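Local structure of cell cycle serine/threonine-protein kinase CDC5/MSD2 (Saccharomyces cerevisiae, 6MF4) at residues Y155-K160 and R166-V171; F219-K224 and E278-K283; H227-S232 and T274-G279. The protein phosphorylates serine and threonine residues of proteins such as SCC1 and NET1 to drive mitotic exit in budding yeast, this chain holding its phosphoprotein-binding polo-box domain. All coordinates share one frame; numbering follows the deposited sequence.

Contact 1: Y155-K160 and R166-V171; sequences YLLSEK and RHLEVV
The ammonium group of Lys160 is held by two hydrogen bonds: NZ donates to a water 2.9 Å away and is bonded to Ser165 OG, at the start of the helix that carries Leu168. The same water donates a hydrogen bond to Glu169 OE2, 2.6 Å away. Lys160 NZ and Glu169 OE2 themselves stand 4.6 Å apart, too far for a direct salt bridge, so the water joins the opposite charges. A bend at chi3 (101°) turns the end of the lysine away from the line of its inner methylenes. Those methylenes run past Leu168 in the opposite direction to its own chain and press on one branch, with Lys160 CG only 3.4 Å from Leu168 CD1, a tight carbon contact. The other branch takes Leu157, whose CD2 lies 3.6 Å from Leu168 CD2. Both leucines also rest on Phe139 of strand 138-145. The contact thus ties the turn after strand 149-156, the last of the polo box 1 sheet, to the first turns of helix 165-178. Leu168 supplies the buried apolar part, while the charges at its outer side are bridged by solvent and would probably add only modest electrostatic stability.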
ATOM      1  N   TYR A 155      18.084  -7.814   9.676  1.00 17.95           N
ATOM      2  CA  TYR A 155      19.235  -8.634   9.278  1.00 20.17           C
ATOM      3  C   TYR A 155      20.133  -7.955   8.251  1.00 20.79           C
ATOM      4  O   TYR A 155      19.721  -7.018   7.568  1.00 16.45           O
ATOM      5  CB  TYR A 155      18.772  -9.970   8.698  1.00 20.98           C
ATOM      6  CG  TYR A 155      18.171 -10.907   9.712  1.00 22.76           C
ATOM      7  CD1 TYR A 155      18.971 -11.587  10.619  1.00 26.53           C
ATOM      8  CD2 TYR A 155      16.804 -11.119   9.757  1.00 20.71           C
ATOM      9  CE1 TYR A 155      18.422 -12.445  11.547  1.00 24.75           C
ATOM     10  CE2 TYR A 155      16.246 -11.973  10.678  1.00 19.50           C
ATOM     11  CZ  TYR A 155      17.060 -12.636  11.571  1.00 23.95           C
ATOM     12  OH  TYR A 155      16.502 -13.492  12.491  1.00 27.35           O
ATOM     13  N   LEU A 156      21.364  -8.456   8.153  1.00 24.70           N
ATOM     14  CA  LEU A 156      22.294  -8.077   7.096  1.00 24.80           C
ATOM     15  C   LEU A 156      22.434  -9.226   6.109  1.00 26.83           C
ATOM     16  O   LEU A 156      22.524 -10.386   6.515  1.00 27.11           O
ATOM     17  CB  LEU A 156      23.665  -7.725   7.674  1.00 30.53           C
ATOM     18  CG  LEU A 156      23.710  -6.709   8.813  1.00 27.48           C
ATOM     19  CD1 LEU A 156      25.148  -6.489   9.262  1.00 31.71           C
ATOM     20  CD2 LEU A 156      23.073  -5.394   8.398  1.00 29.48           C
ATOM     21  N   LEU A 157      22.461  -8.910   4.816  1.00 24.69           N
ATOM     22  CA  LEU A 157      22.646  -9.936   3.793  1.00 32.32           C
ATOM     23  C   LEU A 157      23.988 -10.634   3.983  1.00 41.02           C
ATOM     24  O   LEU A 157      24.121 -11.825   3.707  1.00 45.74           O
ATOM     25  CB  LEU A 157      22.562  -9.329   2.389  1.00 32.15           C
ATOM     26  CG  LEU A 157      21.176  -8.873   1.922  1.00 39.99           C
ATOM     27  CD1 LEU A 157      21.276  -8.098   0.616  1.00 42.54           C
ATOM     28  CD2 LEU A 157      20.241 -10.058   1.757  1.00 38.60           C
ATOM     29  N   SER A 158      24.974  -9.886   4.473  1.00 38.67           N
ATOM     30  CA  SER A 158      26.311 -10.424   4.707  1.00 45.38           C
ATOM     31  C   SER A 158      26.351 -11.362   5.915  1.00 43.52           C
ATOM     32  O   SER A 158      27.290 -12.142   6.071  1.00 56.50           O
ATOM     33  CB  SER A 158      27.308  -9.282   4.907  1.00 41.20           C
ATOM     34  OG  SER A 158      26.980  -8.513   6.052  1.00 44.57           O
ATOM     35  N   GLU A 159      25.333 -11.273   6.767  1.00 37.48           N
ATOM     36  CA  GLU A 159      25.212 -12.137   7.934  1.00 36.70           C
ATOM     37  C   GLU A 159      23.860 -12.840   7.895  1.00 38.32           C
ATOM     38  O   GLU A 159      23.113 -12.845   8.873  1.00 34.92           O
ATOM     39  CB  GLU A 159      25.369 -11.337   9.215  1.00 40.35           C
ATOM     40  N   LYS A 160      23.564 -13.434   6.746  1.00 33.31           N
ATOM     41  CA  LYS A 160      22.278 -14.077   6.504  1.00 38.81           C
ATOM     42  C   LYS A 160      22.109 -15.311   7.389  1.00 37.19           C
ATOM     43  O   LYS A 160      22.980 -16.180   7.412  1.00 33.18           O
ATOM     44  CB  LYS A 160      22.166 -14.443   5.016  1.00 48.23           C
ATOM     45  CG  LYS A 160      21.403 -15.718   4.697  1.00 52.11           C
ATOM     46  CD  LYS A 160      21.661 -16.144   3.265  1.00 44.68           C
ATOM     47  CE  LYS A 160      22.683 -17.273   3.219  1.00 53.04           C
ATOM     48  NZ  LYS A 160      22.842 -17.859   1.866  1.00 48.16           N
ATOM     49  N   ARG A 166      16.974 -19.882   1.762  1.00 18.26           N
ATOM     50  CA  ARG A 166      16.199 -20.116   0.550  1.00 16.52           C
ATOM     51  C   ARG A 166      15.317 -18.902   0.245  1.00 16.63           C
ATOM     52  O   ARG A 166      15.064 -18.593  -0.921  1.00 15.31           O
ATOM     53  CB  ARG A 166      15.361 -21.399   0.655  1.00 17.79           C
ATOM     54  CG  ARG A 166      14.306 -21.425   1.733  1.00 16.41           C
ATOM     55  CD  ARG A 166      13.343 -22.599   1.519  1.00 17.20           C
ATOM     56  NE  ARG A 166      14.009 -23.906   1.486  1.00 17.94           N
ATOM     57  CZ  ARG A 166      14.156 -24.711   2.539  1.00 20.10           C
ATOM     58  NH1 ARG A 166      13.698 -24.357   3.732  1.00 19.76           N
ATOM     59  NH2 ARG A 166      14.767 -25.882   2.399  1.00 20.73           N
ATOM     60  N   HIS A 167      14.870 -18.204   1.286  1.00 13.24           N
ATOM     61  CA  HIS A 167      14.078 -16.991   1.099  1.00 14.85           C
ATOM     62  C   HIS A 167      14.886 -15.957   0.322  1.00 17.16           C
ATOM     63  O   HIS A 167      14.367 -15.294  -0.575  1.00 14.80           O
ATOM     64  CB  HIS A 167      13.640 -16.390   2.440  1.00 13.48           C
ATOM     65  CG  HIS A 167      12.920 -17.348   3.337  1.00 17.15           C
ATOM     66  ND1 HIS A 167      13.530 -18.454   3.888  1.00 17.81           N
ATOM     67  CD2 HIS A 167      11.644 -17.356   3.790  1.00 20.57           C
ATOM     68  CE1 HIS A 167      12.659 -19.107   4.638  1.00 23.07           C
ATOM     69  NE2 HIS A 167      11.508 -18.461   4.597  1.00 20.39           N
ATOM     70  N   LEU A 168      16.159 -15.809   0.670  1.00 15.11           N
ATOM     71  CA  LEU A 168      16.978 -14.782   0.040  1.00 15.87           C
ATOM     72  C   LEU A 168      17.385 -15.160  -1.384  1.00 17.99           C
ATOM     73  O   LEU A 168      17.695 -14.285  -2.188  1.00 19.14           O
ATOM     74  CB  LEU A 168      18.209 -14.494   0.897  1.00 17.55           C
ATOM     75  CG  LEU A 168      17.883 -13.744   2.193  1.00 21.88           C
ATOM     76  CD1 LEU A 168      19.071 -13.792   3.123  1.00 32.76           C
ATOM     77  CD2 LEU A 168      17.483 -12.304   1.913  1.00 22.78           C
ATOM     78  N   GLU A 169      17.377 -16.452  -1.706  1.00 16.51           N
ATOM     79  CA  GLU A 169      17.579 -16.877  -3.091  1.00 19.38           C
ATOM     80  C   GLU A 169      16.397 -16.434  -3.955  1.00 17.55           C
ATOM     81  O   GLU A 169      16.575 -16.006  -5.095  1.00 16.81           O
ATOM     82  CB  GLU A 169      17.755 -18.395  -3.184  1.00 23.03           C
ATOM     83  CG  GLU A 169      19.025 -18.917  -2.535  1.00 25.43           C
ATOM     84  CD  GLU A 169      20.284 -18.319  -3.141  1.00 33.31           C
ATOM     85  OE1 GLU A 169      20.447 -18.389  -4.377  1.00 31.79           O
ATOM     86  OE2 GLU A 169      21.106 -17.770  -2.378  1.00 39.19           O
ATOM     87  N   VAL A 170      15.191 -16.549  -3.409  1.00 14.88           N
ATOM     88  CA  VAL A 170      13.999 -16.073  -4.099  1.00 13.89           C
ATOM     89  C   VAL A 170      14.049 -14.552  -4.214  1.00 16.12           C
ATOM     90  O   VAL A 170      13.718 -13.988  -5.257  1.00 16.81           O
ATOM     91  CB  VAL A 170      12.710 -16.509  -3.370  1.00 18.77           C
ATOM     92  CG1 VAL A 170      11.471 -15.831  -3.968  1.00 17.34           C
ATOM     93  CG2 VAL A 170      12.560 -18.014  -3.435  1.00 17.32           C
ATOM     94  N   VAL A 171      14.461 -13.888  -3.139  1.00 14.77           N
ATOM     95  CA  VAL A 171      14.571 -12.432  -3.153  1.00 16.39           C
ATOM     96  C   VAL A 171      15.572 -11.990  -4.223  1.00 16.33           C
ATOM     97  O   VAL A 171      15.352 -10.996  -4.920  1.00 17.05           O
ATOM     98  CB  VAL A 171      14.991 -11.885  -1.770  1.00 16.94           C
ATOM     99  CG1 VAL A 171      15.424 -10.422  -1.859  1.00 21.43           C
ATOM    100  CG2 VAL A 171      13.846 -12.023  -0.782  1.00 16.17           C
TER
HETATM  101  O   HOH W   1      20.612 -17.280   0.094  1.00 23.22           O

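Contact 2: F219-K224 and E278-K283; sequences FQFNFK and EGLKQK
Leu280 reaches from helix 269-283 to two phenylalanines of strand 219-223 and meets them differently, one on its face and the other at its rim. Its CD2 methyl sits over one face of the Phe219 ring, 3.7 Å from the centroid and 14° off the ring normal, a CH-pi contact. The methyl is displaced slightly from the centre, and CD2 and CE2 of Phe219 are the ring atoms closest to it. Phe221 instead offers an edge: its CZ lies 4.3 Å from Leu280 CG, which stands near the plane of that ring. The two phenylalanines share nearly the same rotamer (chi1 -65° in Phe219, -56° in Phe221), so the difference comes from where Leu280 stands relative to each. Its own first torsion, with CG opposite the carbonyl carbon, sends the branch toward the strand. This is the core of polo box 2, where a C-terminal helix lies across an antiparallel sheet, and the long helix 56-82 closes over the same cluster: Cys66 and Thr69 touch Phe219, Thr69 and Ile73 touch Leu280. Replacing Phe219 with an alanine would probably leave the CD2 methyl of Leu280 without its aromatic seat and open a gap beside helix 56-82. The alternate residues of the strand serve its other side. There Gln220 NE2 donates to Asn222 OD1 over 3.0 Å, in the carbonyl plane and on a lone pair, with the acceptor close to the glutamine amide plane. Gln220 OE1 in turn accepts from the backbone N of Val99, so both ends of this amide are engaged and its rotation is probably fixed.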
ATOM      1  N   PHE A 219      -3.273   3.375   1.076  1.00 17.80           N
ATOM      2  CA  PHE A 219      -3.911   2.489   0.109  1.00 15.61           C
ATOM      3  C   PHE A 219      -3.588   2.960  -1.294  1.00 21.33           C
ATOM      4  O   PHE A 219      -3.717   4.145  -1.591  1.00 22.65           O
ATOM      5  CB  PHE A 219      -5.427   2.456   0.312  1.00 17.49           C
ATOM      6  CG  PHE A 219      -5.854   1.852   1.619  1.00 18.96           C
ATOM      7  CD1 PHE A 219      -5.904   2.619   2.770  1.00 18.05           C
ATOM      8  CD2 PHE A 219      -6.207   0.517   1.696  1.00 23.25           C
ATOM      9  CE1 PHE A 219      -6.304   2.063   3.970  1.00 20.09           C
ATOM     10  CE2 PHE A 219      -6.607  -0.042   2.896  1.00 23.41           C
ATOM     11  CZ  PHE A 219      -6.651   0.731   4.033  1.00 18.07           C
ATOM     12  N   GLN A 220      -3.164   2.039  -2.152  1.00 14.84           N
ATOM     13  CA  GLN A 220      -2.875   2.372  -3.539  1.00 17.14           C
ATOM     14  C   GLN A 220      -3.783   1.583  -4.466  1.00 18.60           C
ATOM     15  O   GLN A 220      -4.021   0.392  -4.253  1.00 19.10           O
ATOM     16  CB  GLN A 220      -1.411   2.096  -3.873  1.00 17.92           C
ATOM     17  CG  GLN A 220      -1.032   2.485  -5.284  1.00 17.48           C
ATOM     18  CD  GLN A 220       0.450   2.331  -5.538  1.00 20.09           C
ATOM     19  OE1 GLN A 220       1.260   2.443  -4.618  1.00 19.18           O
ATOM     20  NE2 GLN A 220       0.812   2.057  -6.786  1.00 17.64           N
ATOM     21  N   PHE A 221      -4.280   2.261  -5.493  1.00 15.35           N
ATOM     22  CA  PHE A 221      -5.182   1.659  -6.464  1.00 17.17           C
ATOM     23  C   PHE A 221      -4.656   1.881  -7.874  1.00 20.36           C
ATOM     24  O   PHE A 221      -4.579   3.019  -8.341  1.00 20.17           O
ATOM     25  CB  PHE A 221      -6.587   2.246  -6.322  1.00 21.24           C
ATOM     26  CG  PHE A 221      -7.157   2.117  -4.939  1.00 20.53           C
ATOM     27  CD1 PHE A 221      -6.834   3.035  -3.957  1.00 18.82           C
ATOM     28  CD2 PHE A 221      -8.017   1.079  -4.622  1.00 18.41           C
ATOM     29  CE1 PHE A 221      -7.354   2.919  -2.680  1.00 16.81           C
ATOM     30  CE2 PHE A 221      -8.538   0.961  -3.351  1.00 19.88           C
ATOM     31  CZ  PHE A 221      -8.207   1.882  -2.381  1.00 17.30           C
ATOM     32  N   ASN A 222      -4.281   0.789  -8.534  1.00 19.16           N
ATOM     33  CA  ASN A 222      -3.810   0.825  -9.916  1.00 24.24           C
ATOM     34  C   ASN A 222      -4.921   0.391 -10.863  1.00 23.85           C
ATOM     35  O   ASN A 222      -5.291  -0.784 -10.898  1.00 23.33           O
ATOM     36  CB  ASN A 222      -2.595  -0.088 -10.107  1.00 23.05           C
ATOM     37  CG  ASN A 222      -1.351   0.423  -9.406  1.00 23.66           C
ATOM     38  OD1 ASN A 222      -1.391   1.397  -8.652  1.00 22.52           O
ATOM     39  ND2 ASN A 222      -0.227  -0.244  -9.658  1.00 24.00           N
ATOM     40  N   PHE A 223      -5.449   1.338 -11.631  1.00 26.17           N
ATOM     41  CA  PHE A 223      -6.560   1.060 -12.534  1.00 30.18           C
ATOM     42  C   PHE A 223      -6.049   0.624 -13.908  1.00 33.24           C
ATOM     43  O   PHE A 223      -4.893   0.865 -14.257  1.00 30.37           O
ATOM     44  CB  PHE A 223      -7.461   2.293 -12.650  1.00 27.35           C
ATOM     45  CG  PHE A 223      -8.023   2.751 -11.331  1.00 22.42           C
ATOM     46  CD1 PHE A 223      -9.231   2.256 -10.868  1.00 25.01           C
ATOM     47  CD2 PHE A 223      -7.333   3.661 -10.547  1.00 23.41           C
ATOM     48  CE1 PHE A 223      -9.744   2.669  -9.650  1.00 25.09           C
ATOM     49  CE2 PHE A 223      -7.840   4.074  -9.329  1.00 24.33           C
ATOM     50  CZ  PHE A 223      -9.045   3.580  -8.880  1.00 22.54           C
ATOM     51  N   LYS A 224      -6.926  -0.023 -14.672  1.00 40.07           N
ATOM     52  CA  LYS A 224      -6.587  -0.567 -15.989  1.00 49.45           C
ATOM     53  C   LYS A 224      -5.982   0.461 -16.943  1.00 48.36           C
ATOM     54  O   LYS A 224      -5.192   0.115 -17.819  1.00 44.87           O
ATOM     55  CB  LYS A 224      -7.836  -1.169 -16.633  1.00 42.06           C
ATOM     56  CG  LYS A 224      -8.373  -2.391 -15.913  1.00 41.62           C
ATOM     57  N   GLU A 278     -15.798   1.162  -2.730  1.00 20.60           N
ATOM     58  CA  GLU A 278     -16.308  -0.207  -2.791  1.00 22.21           C
ATOM     59  C   GLU A 278     -15.239  -1.208  -2.352  1.00 25.55           C
ATOM     60  O   GLU A 278     -15.532  -2.173  -1.646  1.00 26.45           O
ATOM     61  CB  GLU A 278     -16.792  -0.547  -4.202  1.00 27.93           C
ATOM     62  CG  GLU A 278     -17.968   0.299  -4.680  1.00 29.63           C
ATOM     63  N   GLY A 279     -14.000  -0.973  -2.773  1.00 25.77           N
ATOM     64  CA  GLY A 279     -12.888  -1.818  -2.378  1.00 21.53           C
ATOM     65  C   GLY A 279     -12.666  -1.790  -0.876  1.00 24.66           C
ATOM     66  O   GLY A 279     -12.563  -2.834  -0.234  1.00 25.59           O
ATOM     67  N   LEU A 280     -12.601  -0.585  -0.314  1.00 20.76           N
ATOM     68  CA  LEU A 280     -12.404  -0.415   1.123  1.00 21.02           C
ATOM     69  C   LEU A 280     -13.539  -1.027   1.935  1.00 25.43           C
ATOM     70  O   LEU A 280     -13.305  -1.645   2.975  1.00 25.70           O
ATOM     71  CB  LEU A 280     -12.278   1.067   1.467  1.00 19.13           C
ATOM     72  CG  LEU A 280     -11.045   1.764   0.897  1.00 18.47           C
ATOM     73  CD1 LEU A 280     -11.231   3.267   0.938  1.00 19.47           C
ATOM     74  CD2 LEU A 280      -9.801   1.349   1.670  1.00 21.45           C
ATOM     75  N   LYS A 281     -14.769  -0.838   1.467  1.00 25.33           N
ATOM     76  CA  LYS A 281     -15.937  -1.347   2.175  1.00 28.36           C
ATOM     77  C   LYS A 281     -15.873  -2.863   2.254  1.00 33.11           C
ATOM     78  O   LYS A 281     -16.062  -3.447   3.318  1.00 36.91           O
ATOM     79  CB  LYS A 281     -17.231  -0.907   1.485  1.00 28.67           C
ATOM     80  CG  LYS A 281     -18.498  -1.266   2.254  1.00 32.46           C
ATOM     81  N   GLN A 282     -15.591  -3.490   1.118  1.00 27.57           N
ATOM     82  CA  GLN A 282     -15.500  -4.941   1.041  1.00 37.27           C
ATOM     83  C   GLN A 282     -14.427  -5.499   1.978  1.00 39.06           C
ATOM     84  O   GLN A 282     -14.688  -6.422   2.746  1.00 37.76           O
ATOM     85  CB  GLN A 282     -15.209  -5.365  -0.398  1.00 31.11           C
ATOM     86  CG  GLN A 282     -15.364  -6.853  -0.651  1.00 43.16           C
ATOM     87  CD  GLN A 282     -15.074  -7.219  -2.090  1.00 44.93           C
ATOM     88  OE1 GLN A 282     -14.026  -7.787  -2.399  1.00 51.51           O
ATOM     89  NE2 GLN A 282     -16.004  -6.892  -2.980  1.00 49.99           N
ATOM     90  N   LYS A 283     -13.226  -4.931   1.917  1.00 38.20           N
ATOM     91  CA  LYS A 283     -12.093  -5.441   2.688  1.00 37.95           C
ATOM     92  C   LYS A 283     -12.280  -5.240   4.190  1.00 45.94           C
ATOM     93  O   LYS A 283     -11.666  -5.941   4.998  1.00 54.61           O
ATOM     94  CB  LYS A 283     -10.795  -4.767   2.239  1.00 26.62           C
ATOM     95  CG  LYS A 283     -10.397  -5.046   0.791  1.00 33.55           C
ATOM     96  CD  LYS A 283      -9.359  -6.160   0.654  1.00 37.21           C
ATOM     97  CE  LYS A 283      -9.994  -7.535   0.602  1.00 36.43           C
ATOM     98  NZ  LYS A 283      -9.135  -8.513  -0.126  1.00 32.85           N
TER

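Contact 3: H227-S232 and T274-G279; sequences HKMAIS and TLIKEG
Ile276 CG2 stands over a face of the Phe221 ring, toward its rim and 3.6 Å from CZ, and this ring of the adjoining strand 219-223 flanks the meeting of Ile276 with Met229 and Ile231. Met229 CE and Ile276 CD1 make the main contact, 3.6 Å apart, the two side chains crossing at a slant. It is the terminal methyl of the methionine, not its sulfur, that does the touching, because the chain is extended as far as SD and then turns at its last torsion (chi3 50°) to swing CE toward the helix. On the helix side the longer arm of Ile276 is held out straight (chi2 173°), which carries CD1 to the methionine. Its shorter branch also faces Ile231, CG2 lying 4.4 Å from CG1 of that residue, a looser contact. One isoleucine therefore spans two residues of the strand that point the same way, while Ala230 between them turns its CB to the other side of the sheet. All three touching residues are buried and apolar, and the contact is hydrophobic packing of the C-terminal helix on the antiparallel sheet of polo box 2, away from the zinc sites. Val238 of strand 237-241 touches both Met229 and Ile231, and Phe269 and Lys272, near the start of helix 269-283, close on the methionine as well. Farther round the helix, Leu275 leans on Phe223 of strand 219-223, and Lys277 NZ forms a salt bridge with Glu77 of helix 56-82, so that helix 269-283 is joined both to the sheet and to the long helix beside it.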
ATOM      1  N   HIS A 227      -3.741   4.919 -14.833  1.00 33.34           N
ATOM      2  CA  HIS A 227      -3.851   5.976 -13.848  1.00 33.70           C
ATOM      3  C   HIS A 227      -3.826   5.282 -12.493  1.00 26.42           C
ATOM      4  O   HIS A 227      -4.475   4.251 -12.313  1.00 26.86           O
ATOM      5  CB  HIS A 227      -5.130   6.803 -14.027  1.00 32.82           C
ATOM      6  CG  HIS A 227      -5.238   7.483 -15.361  1.00 36.76           C
ATOM      7  ND1 HIS A 227      -4.419   8.527 -15.730  1.00 44.43           N
ATOM      8  CD2 HIS A 227      -6.081   7.277 -16.401  1.00 42.89           C
ATOM      9  CE1 HIS A 227      -4.748   8.932 -16.947  1.00 43.41           C
ATOM     10  NE2 HIS A 227      -5.752   8.189 -17.374  1.00 37.37           N
ATOM     11  N   LYS A 228      -3.047   5.821 -11.563  1.00 29.00           N
ATOM     12  CA  LYS A 228      -2.985   5.274 -10.216  1.00 27.62           C
ATOM     13  C   LYS A 228      -3.327   6.345  -9.212  1.00 25.97           C
ATOM     14  O   LYS A 228      -3.041   7.528  -9.413  1.00 30.13           O
ATOM     15  CB  LYS A 228      -1.603   4.710  -9.896  1.00 29.43           C
ATOM     16  CG  LYS A 228      -0.970   3.904 -10.995  1.00 33.82           C
ATOM     17  CD  LYS A 228       0.417   3.449 -10.562  1.00 37.57           C
ATOM     18  CE  LYS A 228       1.238   2.955 -11.732  1.00 43.07           C
ATOM     19  NZ  LYS A 228       0.401   2.276 -12.743  1.00 40.35           N
ATOM     20  N   MET A 229      -3.939   5.916  -8.119  1.00 24.00           N
ATOM     21  CA  MET A 229      -4.276   6.814  -7.036  1.00 23.65           C
ATOM     22  C   MET A 229      -3.895   6.176  -5.717  1.00 23.67           C
ATOM     23  O   MET A 229      -4.099   4.974  -5.517  1.00 20.92           O
ATOM     24  CB  MET A 229      -5.763   7.151  -7.064  1.00 27.93           C
ATOM     25  CG  MET A 229      -6.147   8.069  -8.216  1.00 36.57           C
ATOM     26  SD  MET A 229      -7.929   8.229  -8.424  1.00 48.11           S
ATOM     27  CE  MET A 229      -8.447   8.601  -6.750  1.00 32.55           C
ATOM     28  N   ALA A 230      -3.318   6.983  -4.836  1.00 19.20           N
ATOM     29  CA  ALA A 230      -2.999   6.543  -3.488  1.00 21.70           C
ATOM     30  C   ALA A 230      -3.738   7.413  -2.480  1.00 23.88           C
ATOM     31  O   ALA A 230      -3.734   8.637  -2.585  1.00 23.20           O
ATOM     32  CB  ALA A 230      -1.504   6.593  -3.245  1.00 19.99           C
ATOM     33  N   ILE A 231      -4.382   6.763  -1.515  1.00 21.66           N
ATOM     34  CA  ILE A 231      -5.086   7.447  -0.437  1.00 17.55           C
ATOM     35  C   ILE A 231      -4.283   7.317   0.855  1.00 21.63           C
ATOM     36  O   ILE A 231      -3.947   6.206   1.274  1.00 19.40           O
ATOM     37  CB  ILE A 231      -6.497   6.858  -0.226  1.00 17.18           C
ATOM     38  CG1 ILE A 231      -7.302   6.868  -1.532  1.00 21.47           C
ATOM     39  CG2 ILE A 231      -7.238   7.609   0.865  1.00 18.83           C
ATOM     40  CD1 ILE A 231      -7.591   8.262  -2.101  1.00 23.70           C
ATOM     41  N   SER A 232      -3.978   8.447   1.487  1.00 19.05           N
ATOM     42  CA  SER A 232      -3.188   8.444   2.714  1.00 17.88           C
ATOM     43  C   SER A 232      -3.741   9.405   3.753  1.00 20.81           C
ATOM     44  O   SER A 232      -4.696  10.139   3.498  1.00 21.71           O
ATOM     45  CB  SER A 232      -1.727   8.796   2.411  1.00 18.81           C
ATOM     46  OG  SER A 232      -1.614  10.087   1.832  1.00 24.51           O
ATOM     47  N   THR A 274     -15.403   6.070  -6.429  1.00 22.37           N
ATOM     48  CA  THR A 274     -16.484   5.138  -6.140  1.00 22.32           C
ATOM     49  C   THR A 274     -15.947   3.713  -6.032  1.00 20.62           C
ATOM     50  O   THR A 274     -16.311   2.969  -5.119  1.00 22.06           O
ATOM     51  CB  THR A 274     -17.578   5.206  -7.222  1.00 29.00           C
ATOM     52  OG1 THR A 274     -18.212   6.488  -7.167  1.00 31.91           O
ATOM     53  CG2 THR A 274     -18.629   4.118  -7.016  1.00 34.67           C
ATOM     54  N   LEU A 275     -15.080   3.335  -6.967  1.00 22.58           N
ATOM     55  CA  LEU A 275     -14.465   2.011  -6.948  1.00 24.12           C
ATOM     56  C   LEU A 275     -13.616   1.835  -5.692  1.00 20.70           C
ATOM     57  O   LEU A 275     -13.627   0.779  -5.058  1.00 21.91           O
ATOM     58  CB  LEU A 275     -13.612   1.801  -8.202  1.00 24.16           C
ATOM     59  CG  LEU A 275     -14.400   1.558  -9.493  1.00 24.94           C
ATOM     60  CD1 LEU A 275     -13.504   1.715 -10.705  1.00 26.83           C
ATOM     61  CD2 LEU A 275     -15.041   0.180  -9.483  1.00 26.45           C
ATOM     62  N   ILE A 276     -12.895   2.889  -5.330  1.00 21.08           N
ATOM     63  CA  ILE A 276     -12.058   2.882  -4.138  1.00 18.06           C
ATOM     64  C   ILE A 276     -12.898   2.621  -2.891  1.00 19.84           C
ATOM     65  O   ILE A 276     -12.539   1.792  -2.058  1.00 17.34           O
ATOM     66  CB  ILE A 276     -11.292   4.217  -4.006  1.00 18.27           C
ATOM     67  CG1 ILE A 276     -10.148   4.245  -5.020  1.00 19.09           C
ATOM     68  CG2 ILE A 276     -10.751   4.424  -2.586  1.00 18.69           C
ATOM     69  CD1 ILE A 276      -9.428   5.564  -5.111  1.00 21.93           C
ATOM     70  N   LYS A 277     -14.023   3.321  -2.774  1.00 18.13           N
ATOM     71  CA  LYS A 277     -14.910   3.149  -1.632  1.00 19.30           C
ATOM     72  C   LYS A 277     -15.476   1.729  -1.571  1.00 19.63           C
ATOM     73  O   LYS A 277     -15.617   1.157  -0.490  1.00 23.41           O
ATOM     74  CB  LYS A 277     -16.056   4.165  -1.682  1.00 20.25           C
ATOM     75  CG  LYS A 277     -15.618   5.612  -1.484  1.00 21.68           C
ATOM     76  CD  LYS A 277     -16.753   6.591  -1.758  1.00 25.69           C
ATOM     77  CE  LYS A 277     -17.889   6.429  -0.768  1.00 37.47           C
ATOM     78  NZ  LYS A 277     -19.026   7.345  -1.070  1.00 32.00           N
ATOM     79  N   GLU A 278     -15.798   1.162  -2.730  1.00 20.60           N
ATOM     80  CA  GLU A 278     -16.308  -0.207  -2.791  1.00 22.21           C
ATOM     81  C   GLU A 278     -15.239  -1.208  -2.352  1.00 25.55           C
ATOM     82  O   GLU A 278     -15.532  -2.173  -1.646  1.00 26.45           O
ATOM     83  CB  GLU A 278     -16.792  -0.547  -4.202  1.00 27.93           C
ATOM     84  CG  GLU A 278     -17.968   0.299  -4.680  1.00 29.63           C
ATOM     85  N   GLY A 279     -14.000  -0.973  -2.773  1.00 25.77           N
ATOM     86  CA  GLY A 279     -12.888  -1.818  -2.378  1.00 21.53           C
ATOM     87  C   GLY A 279     -12.666  -1.790  -0.876  1.00 24.66           C
ATOM     88  O   GLY A 279     -12.563  -2.834  -0.234  1.00 25.59           O
TER

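How the contacts relate
Contact 1 comes first along the chain and belongs to polo box 1, whereas contacts 2 and 3 lie together in polo box 2. The centre of contact 1 is about 32 Å from that of contact 2 and about 34 Å from that of contact 3, on the opposite side of the chain's centre. Contacts 2 and 3 have their centres only about 5 Å apart: they use successive segments of helix 269-283, sharing Glu278 and Gly279, and their strands, 219-223 and 228-232, are antiparallel neighbours in one sheet. Together they seat one helix on two adjacent strands. In each polo box, then, the helix following the strands packs against its own box, as expected of a duplicated unit.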